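GAF domain/HD domain protein (Geobacter sulfurreducens, PDB 3EEA) is of unknown function, possibly a phosphatase with an HD domain, and its crystallised part is a GAF domain, a fold that commonly binds small regulatory ligands. Local coordinates at residues A[95-98]-A[99-102]; A[59-62]-A[63-67]; A[138-141]-A[142-146]; A[152-155]-A[156-160]. All coordinates share one frame; numbering follows the deposited sequence.

Contact 1: residues A[95-98]-A[99-102]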
loop_
_atom_site.group_PDB
_atom_site.type_symbol
_atom_site.label_atom_id
_atom_site.label_comp_id
_atom_site.label_asym_id
_atom_site.label_seq_id
_atom_site.Cartn_x
_atom_site.Cartn_y
_atom_site.Cartn_z
ATOM N N LEU A 95 2.152 31.322 -4.050
ATOM C CA LEU A 95 3.175 30.254 -4.036
ATOM C C LEU A 95 3.284 29.463 -5.353
ATOM O O LEU A 95 4.098 28.528 -5.485
ATOM C CB LEU A 95 2.881 29.254 -2.918
ATOM C CG LEU A 95 2.599 29.766 -1.516
ATOM C CD1 LEU A 95 2.910 28.612 -0.566
ATOM C CD2 LEU A 95 3.378 31.039 -1.151
ATOM N N LEU A 96 2.430 29.822 -6.301
ATOM C CA LEU A 96 2.412 29.224 -7.603
ATOM C C LEU A 96 2.764 30.286 -8.650
ATOM O O LEU A 96 2.721 31.474 -8.396
ATOM C CB LEU A 96 1.008 28.686 -7.882
ATOM C CG LEU A 96 0.612 27.288 -7.409
ATOM C CD1 LEU A 96 1.607 26.704 -6.478
ATOM C CD2 LEU A 96 -0.732 27.356 -6.797
ATOM N N THR A 97 3.109 29.794 -9.815
ATOM C CA THR A 97 3.158 30.516 -11.061
ATOM C C THR A 97 1.746 31.029 -11.519
ATOM O O THR A 97 0.719 30.393 -11.237
ATOM C CB THR A 97 3.751 29.490 -12.065
ATOM O OG1 THR A 97 5.157 29.721 -12.206
ATOM C CG2 THR A 97 3.086 29.533 -13.357
ATOM N N PRO A 98 1.680 32.186 -12.233
ATOM C CA PRO A 98 0.410 32.560 -12.872
ATOM C C PRO A 98 -0.206 31.436 -13.707
ATOM O O PRO A 98 -1.411 31.185 -13.603
ATOM C CB PRO A 98 0.820 33.730 -13.782
ATOM C CG PRO A 98 1.938 34.384 -13.038
ATOM C CD PRO A 98 2.660 33.292 -12.285
ATOM N N LYS A 99 0.611 30.776 -14.531
ATOM C CA LYS A 99 0.160 29.616 -15.313
ATOM C C LYS A 99 -0.527 28.571 -14.398
ATOM O O LYS A 99 -1.637 28.096 -14.707
ATOM C CB LYS A 99 1.331 28.997 -16.114
ATOM C CG LYS A 99 1.060 27.592 -16.710
ATOM C CD LYS A 99 1.876 27.236 -17.979
ATOM C CE LYS A 99 3.427 27.370 -17.836
ATOM N NZ LYS A 99 4.099 26.273 -17.031
ATOM N N LEU A 100 0.099 28.264 -13.261
ATOM C CA LEU A 100 -0.392 27.181 -12.386
ATOM C C LEU A 100 -1.639 27.597 -11.599
ATOM O O LEU A 100 -2.559 26.789 -11.448
ATOM C CB LEU A 100 0.707 26.702 -11.432
ATOM C CG LEU A 100 1.786 25.854 -12.123
ATOM C CD1 LEU A 100 3.044 25.646 -11.263
ATOM C CD2 LEU A 100 1.205 24.493 -12.575
ATOM N N ARG A 101 -1.690 28.859 -11.140
ATOM C CA ARG A 101 -2.902 29.382 -10.489
ATOM C C ARG A 101 -4.154 29.195 -11.372
ATOM O O ARG A 101 -5.235 28.853 -10.881
ATOM C CB ARG A 101 -2.752 30.859 -10.142
ATOM C CG ARG A 101 -1.787 31.142 -9.032
ATOM C CD ARG A 101 -1.787 32.613 -8.669
ATOM N NE ARG A 101 -0.442 33.035 -8.247
ATOM C CZ ARG A 101 0.371 33.852 -8.930
ATOM N NH1 ARG A 101 0.004 34.401 -10.090
ATOM N NH2 ARG A 101 1.571 34.143 -8.437
ATOM N N LYS A 102 -3.999 29.406 -12.671
ATOM C CA LYS A 102 -5.127 29.312 -13.570
ATOM C C LYS A 102 -5.478 27.866 -13.784
ATOM O O LYS A 102 -6.647 27.496 -13.672
ATOM C CB LYS A 102 -4.840 30.000 -14.903
ATOM C CG LYS A 102 -4.751 31.515 -14.802
ATOM C CD LYS A 102 -4.826 32.187 -16.183
ATOM C CE LYS A 102 -3.570 31.919 -17.060
ATOM N NZ LYS A 102 -2.330 32.650 -16.611
#
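Arg101 folds back over Leu96 and Thr97, which lead into helix 98-103, and over Pro98, its first residue. Its backbone N donates to Thr97 O at 2.9 Å with an N-H...O angle of 171°, a nearly straight bond that closes the first helical turn. One residue on, Lys102 N reaches Pro98 O at 3.3 Å, and the same carbonyl receives a weak bond from Lys102 NZ.

The charged group adds flat packing. With CG of Arg101 anti to the carbonyl carbon (chi1 -70°) and a bend at chi3, the guanidinium is brought back over the Leu96-Pro98 backbone. One face lies over the Thr97 carbonyl carbon, 4.0 Å from the plane, and NH1 runs alongside the Pro98 ring, 3.5 Å from CG. Leu96 O sits over this face too, 2.9 Å from Arg101 NH2, but at too poor an angle for a hydrogen bond; the bond that fixes the group is from NE to Ser93 O.

Apolar contacts are few. Leu96 CG meets Leu100 CB at 4.1 Å, the two side chains crossing at about a right angle. Thr97 occupies the N-cap position without a capping bond from its side chain: its methyl CG2 is modelled only 3.0 Å from Lys99 N, so the rotation of this group is doubtful. Thr97 N is buried without a partner.

The result is a helix start with proline in its first turn, beside the GAF-domain pocket that holds a polyether, probably from the crystallisation liquor, about 4 Å from Leu96.

Contact 2: residues A[59-62]-A[63-67]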
loop_
_atom_site.group_PDB
_atom_site.type_symbol
_atom_site.label_atom_id
_atom_site.label_comp_id
_atom_site.label_asym_id
_atom_site.label_seq_id
_atom_site.Cartn_x
_atom_site.Cartn_y
_atom_site.Cartn_z
ATOM N N LEU A 59 -3.077 16.073 -20.848
ATOM C CA LEU A 59 -2.028 15.083 -20.865
ATOM C C LEU A 59 -0.748 15.558 -21.597
ATOM O O LEU A 59 0.336 15.358 -21.075
ATOM C CB LEU A 59 -2.545 13.768 -21.431
ATOM C CG LEU A 59 -1.742 12.517 -21.150
ATOM C CD1 LEU A 59 -1.608 12.262 -19.615
ATOM C CD2 LEU A 59 -2.437 11.358 -21.913
ATOM N N PRO A 60 -0.867 16.207 -22.780
ATOM C CA PRO A 60 0.363 16.760 -23.406
ATOM C C PRO A 60 1.060 17.813 -22.542
ATOM O O PRO A 60 2.271 17.901 -22.565
ATOM C CB PRO A 60 -0.136 17.429 -24.692
ATOM C CG PRO A 60 -1.513 16.895 -24.920
ATOM C CD PRO A 60 -2.062 16.396 -23.625
ATOM N N VAL A 61 0.288 18.608 -21.808
ATOM C CA VAL A 61 0.839 19.605 -20.878
ATOM C C VAL A 61 1.647 18.974 -19.719
ATOM O O VAL A 61 2.792 19.355 -19.453
ATOM C CB VAL A 61 -0.287 20.471 -20.272
ATOM C CG1 VAL A 61 0.269 21.394 -19.165
ATOM C CG2 VAL A 61 -1.003 21.264 -21.382
ATOM N N PHE A 62 1.031 18.014 -19.030
ATOM C CA PHE A 62 1.730 17.215 -18.032
ATOM C C PHE A 62 3.031 16.625 -18.585
ATOM O O PHE A 62 4.077 16.739 -17.954
ATOM C CB PHE A 62 0.823 16.078 -17.523
ATOM C CG PHE A 62 1.544 15.086 -16.663
ATOM C CD1 PHE A 62 1.976 15.458 -15.400
ATOM C CD2 PHE A 62 1.860 13.824 -17.130
ATOM C CE1 PHE A 62 2.657 14.595 -14.588
ATOM C CE2 PHE A 62 2.579 12.947 -16.336
ATOM C CZ PHE A 62 2.974 13.330 -15.041
ATOM N N ARG A 63 2.967 15.993 -19.750
ATOM C CA ARG A 63 4.123 15.240 -20.246
ATOM C C ARG A 63 5.294 16.136 -20.652
ATOM O O ARG A 63 6.443 15.686 -20.622
ATOM C CB ARG A 63 3.744 14.330 -21.385
ATOM C CG ARG A 63 2.774 13.246 -20.987
ATOM C CD ARG A 63 3.134 11.905 -21.613
ATOM N NE ARG A 63 2.265 11.647 -22.733
ATOM C CZ ARG A 63 1.387 10.654 -22.821
ATOM N NH1 ARG A 63 1.247 9.752 -21.847
ATOM N NH2 ARG A 63 0.641 10.559 -23.916
ATOM N N GLU A 64 5.035 17.385 -20.982
ATOM C CA GLU A 64 6.102 18.253 -21.457
ATOM C C GLU A 64 6.605 19.290 -20.456
ATOM O O GLU A 64 7.546 20.008 -20.765
ATOM C CB GLU A 64 5.649 18.975 -22.717
ATOM C CG GLU A 64 4.690 20.108 -22.528
ATOM C CD GLU A 64 4.155 20.557 -23.891
ATOM O OE1 GLU A 64 4.550 19.955 -24.899
ATOM O OE2 GLU A 64 3.373 21.507 -23.976
ATOM N N MET A 65 5.959 19.423 -19.317
ATOM C CA MET A 65 6.222 20.540 -18.373
ATOM C C MET A 65 7.036 20.099 -17.125
ATOM O O MET A 65 6.474 19.581 -16.147
ATOM C CB MET A 65 4.874 21.159 -17.978
ATOM C CG MET A 65 4.916 22.342 -17.015
ATOM S SD MET A 65 3.295 23.049 -16.534
ATOM C CE MET A 65 2.501 21.701 -15.601
ATOM N N PRO A 66 8.366 20.307 -17.128
ATOM C CA PRO A 66 9.067 20.087 -15.864
ATOM C C PRO A 66 8.669 21.149 -14.824
ATOM O O PRO A 66 8.199 22.238 -15.192
ATOM C CB PRO A 66 10.539 20.250 -16.237
ATOM C CG PRO A 66 10.510 21.241 -17.388
ATOM C CD PRO A 66 9.255 20.885 -18.176
ATOM N N LEU A 67 8.840 20.830 -13.549
ATOM C CA LEU A 67 8.500 21.759 -12.496
ATOM C C LEU A 67 9.803 22.157 -11.767
ATOM O O LEU A 67 10.421 21.340 -11.110
ATOM C CB LEU A 67 7.511 21.142 -11.510
ATOM C CG LEU A 67 6.118 20.654 -11.952
ATOM C CD1 LEU A 67 5.362 20.056 -10.715
ATOM C CD2 LEU A 67 5.276 21.757 -12.616
HETATM O O HOH W 1 4.128 18.522 -15.869
#
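Leu59 lies beneath the guanidinium of Arg63: its CG is 4.0 Å from the plane, over the centre, and its CD2 approaches NH2 to 3.8 Å. Arg63 bends at chi2 and chi3 to spread over the leucine, so its aliphatic stem stays near the backbone while the charged end covers an apolar branch. Phe62 heads for the core instead. With CG anti to the backbone N (chi1 171°), its ring meets Tyr37 edge-to-face and packs against strand 46-52; the Arg63 side chain crosses that of Phe62 at about a right angle, ring and guanidinium planes 56° apart.

Val61 CG1 and Met65 CE make a looser apolar contact at 4.2 Å.

Arg63 N donates to Leu59 O at 3.0 Å, whereas Glu64 N divides itself between weak bonds to Pro60 O and Val61 O, as the helix runs out. Past this point a water takes over, donating to Phe62 O at 2.7 Å and to Met65 O at 2.6 Å, and so ties the last turn to the departing chain. This is a helix C-terminus with weakened bonds, bridged by water, that delivers Met65 and Leu67 to the largely apolar polyether-holding pocket of the GAF domain.

Contact 3: residues A[138-141]-A[142-146]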
loop_
_atom_site.group_PDB
_atom_site.type_symbol
_atom_site.label_atom_id
_atom_site.label_comp_id
_atom_site.label_asym_id
_atom_site.label_seq_id
_atom_site.Cartn_x
_atom_site.Cartn_y
_atom_site.Cartn_z
ATOM N N ALA A 138 -6.708 12.259 8.224
ATOM C CA ALA A 138 -6.804 10.802 8.068
ATOM C C ALA A 138 -6.415 10.311 6.657
ATOM O O ALA A 138 -5.641 9.325 6.505
ATOM C CB ALA A 138 -8.205 10.305 8.395
ATOM N N GLU A 139 -6.931 11.005 5.654
ATOM C CA GLU A 139 -6.595 10.702 4.255
ATOM C C GLU A 139 -5.116 10.958 3.989
ATOM O O GLU A 139 -4.417 10.131 3.363
ATOM C CB GLU A 139 -7.416 11.558 3.305
ATOM C CG GLU A 139 -8.872 11.129 3.203
ATOM C CD GLU A 139 -9.757 12.152 2.469
ATOM O OE1 GLU A 139 -9.491 13.383 2.494
ATOM O OE2 GLU A 139 -10.721 11.708 1.823
ATOM N N THR A 140 -4.601 12.089 4.488
ATOM C CA THR A 140 -3.219 12.449 4.279
ATOM C C THR A 140 -2.263 11.421 4.937
ATOM O O THR A 140 -1.177 11.152 4.415
ATOM C CB THR A 140 -2.943 13.922 4.715
ATOM O OG1 THR A 140 -3.830 14.764 3.948
ATOM C CG2 THR A 140 -1.522 14.314 4.415
ATOM N N ALA A 141 -2.628 10.900 6.088
ATOM C CA ALA A 141 -1.792 9.914 6.783
ATOM C C ALA A 141 -1.589 8.666 5.902
ATOM O O ALA A 141 -0.467 8.186 5.770
ATOM C CB ALA A 141 -2.409 9.514 8.099
ATOM N N ILE A 142 -2.687 8.183 5.332
ATOM C CA ILE A 142 -2.670 7.042 4.394
ATOM C C ILE A 142 -1.796 7.322 3.178
ATOM O O ILE A 142 -0.939 6.500 2.819
ATOM C CB ILE A 142 -4.090 6.678 3.944
ATOM C CG1 ILE A 142 -4.892 6.199 5.178
ATOM C CG2 ILE A 142 -3.985 5.585 2.826
ATOM C CD1 ILE A 142 -6.359 6.039 4.978
ATOM N N ILE A 143 -2.031 8.463 2.542
ATOM C CA ILE A 143 -1.266 8.902 1.404
ATOM C C ILE A 143 0.243 8.952 1.714
ATOM O O ILE A 143 1.046 8.378 0.977
ATOM C CB ILE A 143 -1.782 10.261 0.854
ATOM C CG1 ILE A 143 -3.223 10.076 0.259
ATOM C CG2 ILE A 143 -0.864 10.782 -0.213
ATOM C CD1 ILE A 143 -3.999 11.387 0.079
ATOM N N ARG A 144 0.596 9.642 2.797
ATOM C CA ARG A 144 2.002 9.768 3.164
ATOM C C ARG A 144 2.671 8.394 3.393
ATOM O O ARG A 144 3.822 8.141 2.969
ATOM C CB ARG A 144 2.122 10.648 4.437
ATOM C CG ARG A 144 1.848 12.068 4.111
ATOM C CD ARG A 144 1.813 12.961 5.369
ATOM N NE ARG A 144 3.103 12.874 6.044
ATOM C CZ ARG A 144 3.364 13.424 7.234
ATOM N NH1 ARG A 144 2.421 14.039 7.921
ATOM N NH2 ARG A 144 4.574 13.313 7.714
ATOM N N ASP A 145 1.948 7.498 4.053
ATOM C CA ASP A 145 2.453 6.137 4.293
ATOM C C ASP A 145 2.743 5.404 2.991
ATOM O O ASP A 145 3.862 4.865 2.782
ATOM C CB ASP A 145 1.446 5.361 5.117
ATOM C CG ASP A 145 1.477 5.727 6.599
ATOM O OD1 ASP A 145 2.525 6.146 7.095
ATOM O OD2 ASP A 145 0.446 5.462 7.280
ATOM N N LEU A 146 1.737 5.396 2.100
ATOM C CA LEU A 146 1.823 4.608 0.843
ATOM C C LEU A 146 2.920 5.182 -0.083
ATOM O O LEU A 146 3.738 4.460 -0.625
ATOM C CB LEU A 146 0.481 4.570 0.143
ATOM C CG LEU A 146 -0.547 3.669 0.830
ATOM C CD1 LEU A 146 -1.814 3.539 -0.014
ATOM C CD2 LEU A 146 -0.012 2.305 1.146
#
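Ile142 opens the second segment by resting CG1 and CD1 against Ala138 O, while its backbone N gives that carbonyl only a weak bond of 3.4 Å. Ile143 N donates to Glu139 O at 3.0 Å and 173°, and CG1 of Ile143 lies 3.3 Å from the same oxygen before the side chain continues to strand 107-116. Arg144 N binds Thr140 O at 2.8 Å. Its CG is anti to the carbonyl carbon (chi1 -73°), which sends the aliphatic stem back along the helix, and CD meets the Thr140 methyl CG2 at 3.7 Å; OG1 of Thr140 is turned to Ser136 O. Asp145 N reaches Ala141 O at 3.0 Å, although OD2 of its carboxylate lies 3.2 Å from this carbonyl, acceptor facing acceptor. Leu146 faces helix 14-28 and also packs on His149 of the second subunit.

Across the segments, then, cohesion comes from backbone bonds and from carbons lying against carbonyl oxygens, with Thr140 and Arg144 as the one side-chain to side-chain contact. Glu139 OE1 takes Ser136 N, just before the helix, and a salt bridge from Arg128, and so ties the N-terminal end of helix 137-158 to strand 119-129.

Contact 4: residues A[152-155]-A[156-160]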
loop_
_atom_site.group_PDB
_atom_site.type_symbol
_atom_site.label_atom_id
_atom_site.label_comp_id
_atom_site.label_asym_id
_atom_site.label_seq_id
_atom_site.Cartn_x
_atom_site.Cartn_y
_atom_site.Cartn_z
ATOM N N LEU A 152 10.690 4.161 -0.994
ATOM C CA LEU A 152 11.763 3.292 -0.538
ATOM C C LEU A 152 12.097 2.211 -1.592
ATOM O O LEU A 152 13.288 1.927 -1.934
ATOM C CB LEU A 152 11.320 2.641 0.762
ATOM C CG LEU A 152 12.197 1.609 1.396
ATOM C CD1 LEU A 152 13.590 2.210 1.641
ATOM C CD2 LEU A 152 11.460 1.264 2.777
ATOM N N VAL A 153 11.039 1.646 -2.140
ATOM C CA VAL A 153 11.156 0.650 -3.206
ATOM C C VAL A 153 11.862 1.245 -4.426
ATOM O O VAL A 153 12.809 0.622 -4.969
ATOM C CB VAL A 153 9.786 0.069 -3.630
ATOM C CG1 VAL A 153 9.969 -0.885 -4.864
ATOM C CG2 VAL A 153 9.143 -0.774 -2.468
ATOM N N VAL A 154 11.380 2.395 -4.875
ATOM C CA VAL A 154 11.926 3.093 -6.076
ATOM C C VAL A 154 13.384 3.427 -5.844
ATOM O O VAL A 154 14.232 3.198 -6.715
ATOM C CB VAL A 154 11.112 4.355 -6.468
ATOM C CG1 VAL A 154 11.881 5.182 -7.579
ATOM C CG2 VAL A 154 9.724 3.915 -7.014
ATOM N N SER A 155 13.711 3.862 -4.630
ATOM C CA SER A 155 15.094 4.219 -4.333
ATOM C C SER A 155 15.999 2.988 -4.428
ATOM O O SER A 155 17.052 3.057 -5.076
ATOM C CB SER A 155 15.219 4.938 -3.013
ATOM O OG SER A 155 15.261 4.019 -1.958
ATOM N N HIS A 156 15.573 1.839 -3.887
ATOM C CA HIS A 156 16.321 0.572 -4.074
ATOM C C HIS A 156 16.535 0.262 -5.564
ATOM O O HIS A 156 17.650 -0.154 -5.976
ATOM C CB HIS A 156 15.663 -0.645 -3.405
ATOM C CG HIS A 156 15.657 -0.615 -1.916
ATOM N ND1 HIS A 156 14.752 -1.336 -1.165
ATOM C CD2 HIS A 156 16.416 0.076 -1.031
ATOM C CE1 HIS A 156 14.964 -1.101 0.121
ATOM N NE2 HIS A 156 15.968 -0.244 0.229
ATOM N N MET A 157 15.495 0.444 -6.373
ATOM C CA MET A 157 15.574 0.180 -7.824
ATOM C C MET A 157 16.501 1.171 -8.593
ATOM O O MET A 157 17.214 0.767 -9.516
ATOM C CB MET A 157 14.188 0.246 -8.438
ATOM C CG MET A 157 13.211 -0.808 -7.944
ATOM S SD MET A 157 11.548 -0.815 -8.732
ATOM C CE MET A 157 10.885 -2.401 -8.149
ATOM N N GLN A 158 16.388 2.450 -8.265
ATOM C CA GLN A 158 17.141 3.535 -8.951
ATOM C C GLN A 158 18.640 3.484 -8.606
ATOM O O GLN A 158 19.484 4.031 -9.361
ATOM C CB GLN A 158 16.535 4.914 -8.643
ATOM C CG GLN A 158 15.193 5.167 -9.380
ATOM C CD GLN A 158 14.548 6.556 -9.142
ATOM O OE1 GLN A 158 14.776 7.197 -8.127
ATOM N NE2 GLN A 158 13.671 6.973 -10.077
ATOM N N LEU A 159 19.000 2.809 -7.513
ATOM C CA LEU A 159 20.408 2.424 -7.267
ATOM C C LEU A 159 21.078 1.730 -8.473
ATOM O O LEU A 159 22.321 1.761 -8.616
ATOM C CB LEU A 159 20.524 1.500 -6.043
ATOM C CG LEU A 159 20.244 2.100 -4.657
ATOM C CD1 LEU A 159 20.305 0.988 -3.578
ATOM C CD2 LEU A 159 21.184 3.243 -4.302
ATOM N N PHE A 160 20.299 1.084 -9.344
ATOM C CA PHE A 160 20.874 0.481 -10.557
ATOM C C PHE A 160 20.727 1.357 -11.807
ATOM O O PHE A 160 20.689 2.594 -11.699
ATOM C CB PHE A 160 20.259 -0.890 -10.755
ATOM C CG PHE A 160 20.512 -1.808 -9.598
ATOM C CD1 PHE A 160 21.745 -2.433 -9.462
ATOM C CD2 PHE A 160 19.554 -2.004 -8.618
ATOM C CE1 PHE A 160 21.993 -3.266 -8.387
ATOM C CE2 PHE A 160 19.805 -2.827 -7.534
ATOM C CZ PHE A 160 21.039 -3.474 -7.438
#
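Leu152 and His156, Val153 and Met157, and Val154 and Gln158 pair one turn apart near the C-terminal end of helix 137-158, a local intrahelical contact that forms part of the dimer interface. Leu152 and His156 run side by side, CD1 lying 3.7 Å from NE2, and Leu152 O is 3.5 Å above the imidazole plane, toward its rim. This carbonyl is gripped twice from the same face, by His156 N at 3.0 Å and by Ser155 OG at 2.9 Å; a chi1 of 83° swings the serine hydroxyl back to it. The histidine ring itself is held by the partner chain: ND1 is hydrogen-bonded to ND1 of His156 of the second subunit, the two rings almost parallel. As in many GAF domains, a terminal helix thus takes part in the two-chain assembly. Val153 CG1 touches Met157 CE at 3.7 Å; both residues pack on His156 of the second subunit, and the extended methionine also packs on Val14 and Val17 of helix 14-28. On a third flank Val154 CG1 presses against the carboxamide carbon CD of Gln158 at 3.4 Å, both side chains reaching Phe38 of strand 33-39. Gln158 N meets Val154 O at 2.8 Å.

Contacts 1 and 2 belong to the ligand-pocket side of the domain. Their centres are 15 Å apart, and they touch where Lys99 NZ packs 3.4 Å from Met65 SD; Leu96 of the one and Met65 of the other each come within about 4 Å of the bound polyether, probably from the crystallisation liquor, though such a molecule may mark a ligand site. Contacts 3 and 4 share helix 137-158, centres 21 Å apart, and both reach the second subunit. The two groups are well separated: contact 2 comes within about 13 Å of contact 4 at the nearest atoms, contact 1 only within about 22 Å. The pocket contacts and the interface contacts thus lie apart on one GAF domain.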